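Local coordinates for protein AvmM (Streptomyces sp. NBRC 109436, PDB 7FE6) that catalyses macrocyclization in alchivemycin A biosynthesis through dehydration and Michael-type addition, at residues 55-61 with 174-179. Residues are numbered along the deposited sequence; the frame is centred on the assembly and turned at random.
Sequences YPDTGLN and LFGNVF
Asn61 and Phe175 illustrate how one carboxamide can hold a loop to a strand by pairing with both the backbone N-H and the C=O of a single residue. OD1 of Asn61 accepts a hydrogen bond from Phe175 N at 3.1 Å, on a lone pair in the carbonyl plane, while Asn61 ND2 returns a bond to Phe175 O at 3.0 Å (N-H...O 165°). Two bonds to one residue fix the amide's rotation, and ND2 also donates to Leu158 O. With an alanine here, Phe175 N and O would probably lose these partners, and the loop would be freer to shift.

Packing comes from the Phe175 ring. With CG anti to the backbone N (chi1 -173°), it lies against the strand backbone, Phe175 CD1 3.1 Å from Gly59 N; a CB at Gly59 would probably crowd the ring. The Asp57 carboxylate, 79° from the ring plane, meets the ring's edge, Asp57 CG 3.8 Å from Phe175 CZ; its OD1 accepts a hydrogen bond from Val128 N. Farther along, an apolar pair forms where Val178 CG2 meets Tyr55 CE1 at 4.1 Å.

The loop before strand 178-189 packs on strand 57-66, not that strand's neighbour in the mixed sheet. Strand 153-162 runs between them, its Met161 facing the classic bulge at Asn177 and Val178; Gln112 of strand 107-113 touches Phe175.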
loop_
_atom_site.group_PDB
_atom_site.type_symbol
_atom_site.label_atom_id
_atom_site.label_comp_id
_atom_site.label_asym_id
_atom_site.label_seq_id
_atom_site.Cartn_x
_atom_site.Cartn_y
_atom_site.Cartn_z
ATOM N N TYR A 55 5.542 -11.406 19.885
ATOM C CA TYR A 55 4.563 -12.484 19.954
ATOM C C TYR A 55 5.241 -13.843 19.793
ATOM O O TYR A 55 6.089 -14.012 18.912
ATOM C CB TYR A 55 3.494 -12.310 18.891
ATOM C CG TYR A 55 2.407 -11.396 19.358
ATOM C CD1 TYR A 55 1.424 -11.859 20.209
ATOM C CD2 TYR A 55 2.378 -10.059 18.979
ATOM C CE1 TYR A 55 0.430 -11.033 20.658
ATOM C CE2 TYR A 55 1.390 -9.220 19.432
ATOM C CZ TYR A 55 0.413 -9.716 20.274
ATOM O OH TYR A 55 -0.597 -8.908 20.743
ATOM N N PRO A 56 4.857 -14.819 20.619
ATOM C CA PRO A 56 5.581 -16.102 20.613
ATOM C C PRO A 56 5.296 -16.967 19.402
ATOM O O PRO A 56 6.122 -17.823 19.052
ATOM C CB PRO A 56 5.112 -16.776 21.913
ATOM C CG PRO A 56 3.786 -16.154 22.209
ATOM C CD PRO A 56 3.878 -14.732 21.718
ATOM N N ASP A 57 4.140 -16.810 18.772
ATOM C CA ASP A 57 3.837 -17.596 17.588
ATOM C C ASP A 57 2.827 -16.818 16.757
ATOM O O ASP A 57 1.928 -16.177 17.305
ATOM C CB ASP A 57 3.309 -18.987 17.972
ATOM C CG ASP A 57 3.627 -20.039 16.923
ATOM O OD1 ASP A 57 4.265 -19.696 15.896
ATOM O OD2 ASP A 57 3.230 -21.212 17.120
ATOM N N THR A 58 3.022 -16.812 15.443
ATOM C CA THR A 58 2.160 -16.030 14.570
ATOM C C THR A 58 1.971 -16.763 13.258
ATOM O O THR A 58 2.862 -17.486 12.808
ATOM C CB THR A 58 2.739 -14.665 14.241
ATOM O OG1 THR A 58 3.965 -14.860 13.529
ATOM C CG2 THR A 58 2.968 -13.816 15.498
ATOM N N GLY A 59 0.831 -16.498 12.619
ATOM C CA GLY A 59 0.569 -16.964 11.270
ATOM C C GLY A 59 -0.452 -16.078 10.592
ATOM O O GLY A 59 -1.265 -15.422 11.248
ATOM N N LEU A 60 -0.408 -16.072 9.261
ATOM C CA LEU A 60 -1.296 -15.231 8.467
ATOM C C LEU A 60 -2.608 -15.942 8.137
ATOM O O LEU A 60 -2.628 -17.126 7.779
ATOM C CB LEU A 60 -0.622 -14.812 7.155
ATOM C CG LEU A 60 -1.527 -13.943 6.257
ATOM C CD1 LEU A 60 -1.807 -12.587 6.895
ATOM C CD2 LEU A 60 -1.091 -13.834 4.797
ATOM N N ASN A 61 -3.702 -15.191 8.220
ATOM C CA ASN A 61 -4.984 -15.592 7.661
ATOM C C ASN A 61 -5.337 -14.656 6.508
ATOM O O ASN A 61 -4.971 -13.473 6.510
ATOM C CB ASN A 61 -6.090 -15.572 8.726
ATOM C CG ASN A 61 -5.766 -16.472 9.919
ATOM O OD1 ASN A 61 -5.811 -17.698 9.820
ATOM N ND2 ASN A 61 -5.397 -15.857 11.046
ATOM N N LEU A 174 -8.470 -21.323 11.612
ATOM C CA LEU A 174 -7.602 -20.159 11.494
ATOM C C LEU A 174 -6.548 -20.122 12.596
ATOM O O LEU A 174 -6.772 -20.603 13.717
ATOM C CB LEU A 174 -8.420 -18.866 11.540
ATOM C CG LEU A 174 -9.611 -18.751 10.588
ATOM C CD1 LEU A 174 -10.177 -17.343 10.628
ATOM C CD2 LEU A 174 -9.214 -19.147 9.177
ATOM N N PHE A 175 -5.426 -19.455 12.295
ATOM C CA PHE A 175 -4.323 -19.353 13.245
ATOM C C PHE A 175 -4.526 -18.170 14.186
ATOM O O PHE A 175 -4.776 -17.047 13.736
ATOM C CB PHE A 175 -2.976 -19.208 12.538
ATOM C CG PHE A 175 -1.815 -19.262 13.488
ATOM C CD1 PHE A 175 -1.384 -18.118 14.149
ATOM C CD2 PHE A 175 -1.201 -20.482 13.780
ATOM C CE1 PHE A 175 -0.344 -18.179 15.065
ATOM C CE2 PHE A 175 -0.152 -20.552 14.687
ATOM C CZ PHE A 175 0.285 -19.396 15.326
ATOM N N GLY A 176 -4.420 -18.435 15.494
ATOM C CA GLY A 176 -4.342 -17.373 16.480
ATOM C C GLY A 176 -5.472 -17.332 17.489
ATOM O O GLY A 176 -6.568 -17.851 17.235
ATOM N N ASN A 177 -5.195 -16.770 18.668
ATOM C CA ASN A 177 -6.239 -16.446 19.628
ATOM C C ASN A 177 -6.458 -14.951 19.776
ATOM O O ASN A 177 -7.529 -14.540 20.226
ATOM C CB ASN A 177 -5.930 -17.075 21.000
ATOM C CG ASN A 177 -4.752 -16.423 21.690
ATOM O OD1 ASN A 177 -3.834 -15.926 21.033
ATOM N ND2 ASN A 177 -4.745 -16.458 23.018
ATOM N N VAL A 178 -5.473 -14.133 19.422
ATOM C CA VAL A 178 -5.662 -12.701 19.249
ATOM C C VAL A 178 -5.180 -12.348 17.847
ATOM O O VAL A 178 -4.457 -13.117 17.208
ATOM C CB VAL A 178 -4.928 -11.883 20.321
ATOM C CG1 VAL A 178 -5.469 -12.242 21.706
ATOM C CG2 VAL A 178 -3.442 -12.147 20.235
ATOM N N PHE A 179 -5.582 -11.165 17.370
ATOM C CA PHE A 179 -5.427 -10.859 15.951
ATOM C C PHE A 179 -4.874 -9.454 15.734
ATOM O O PHE A 179 -4.851 -8.614 16.636
ATOM C CB PHE A 179 -6.761 -11.036 15.209
ATOM C CG PHE A 179 -7.322 -12.415 15.330
ATOM C CD1 PHE A 179 -6.912 -13.417 14.471
ATOM C CD2 PHE A 179 -8.215 -12.727 16.346
ATOM C CE1 PHE A 179 -7.415 -14.707 14.604
ATOM C CE2 PHE A 179 -8.714 -14.012 16.496
ATOM C CZ PHE A 179 -8.317 -15.007 15.623
#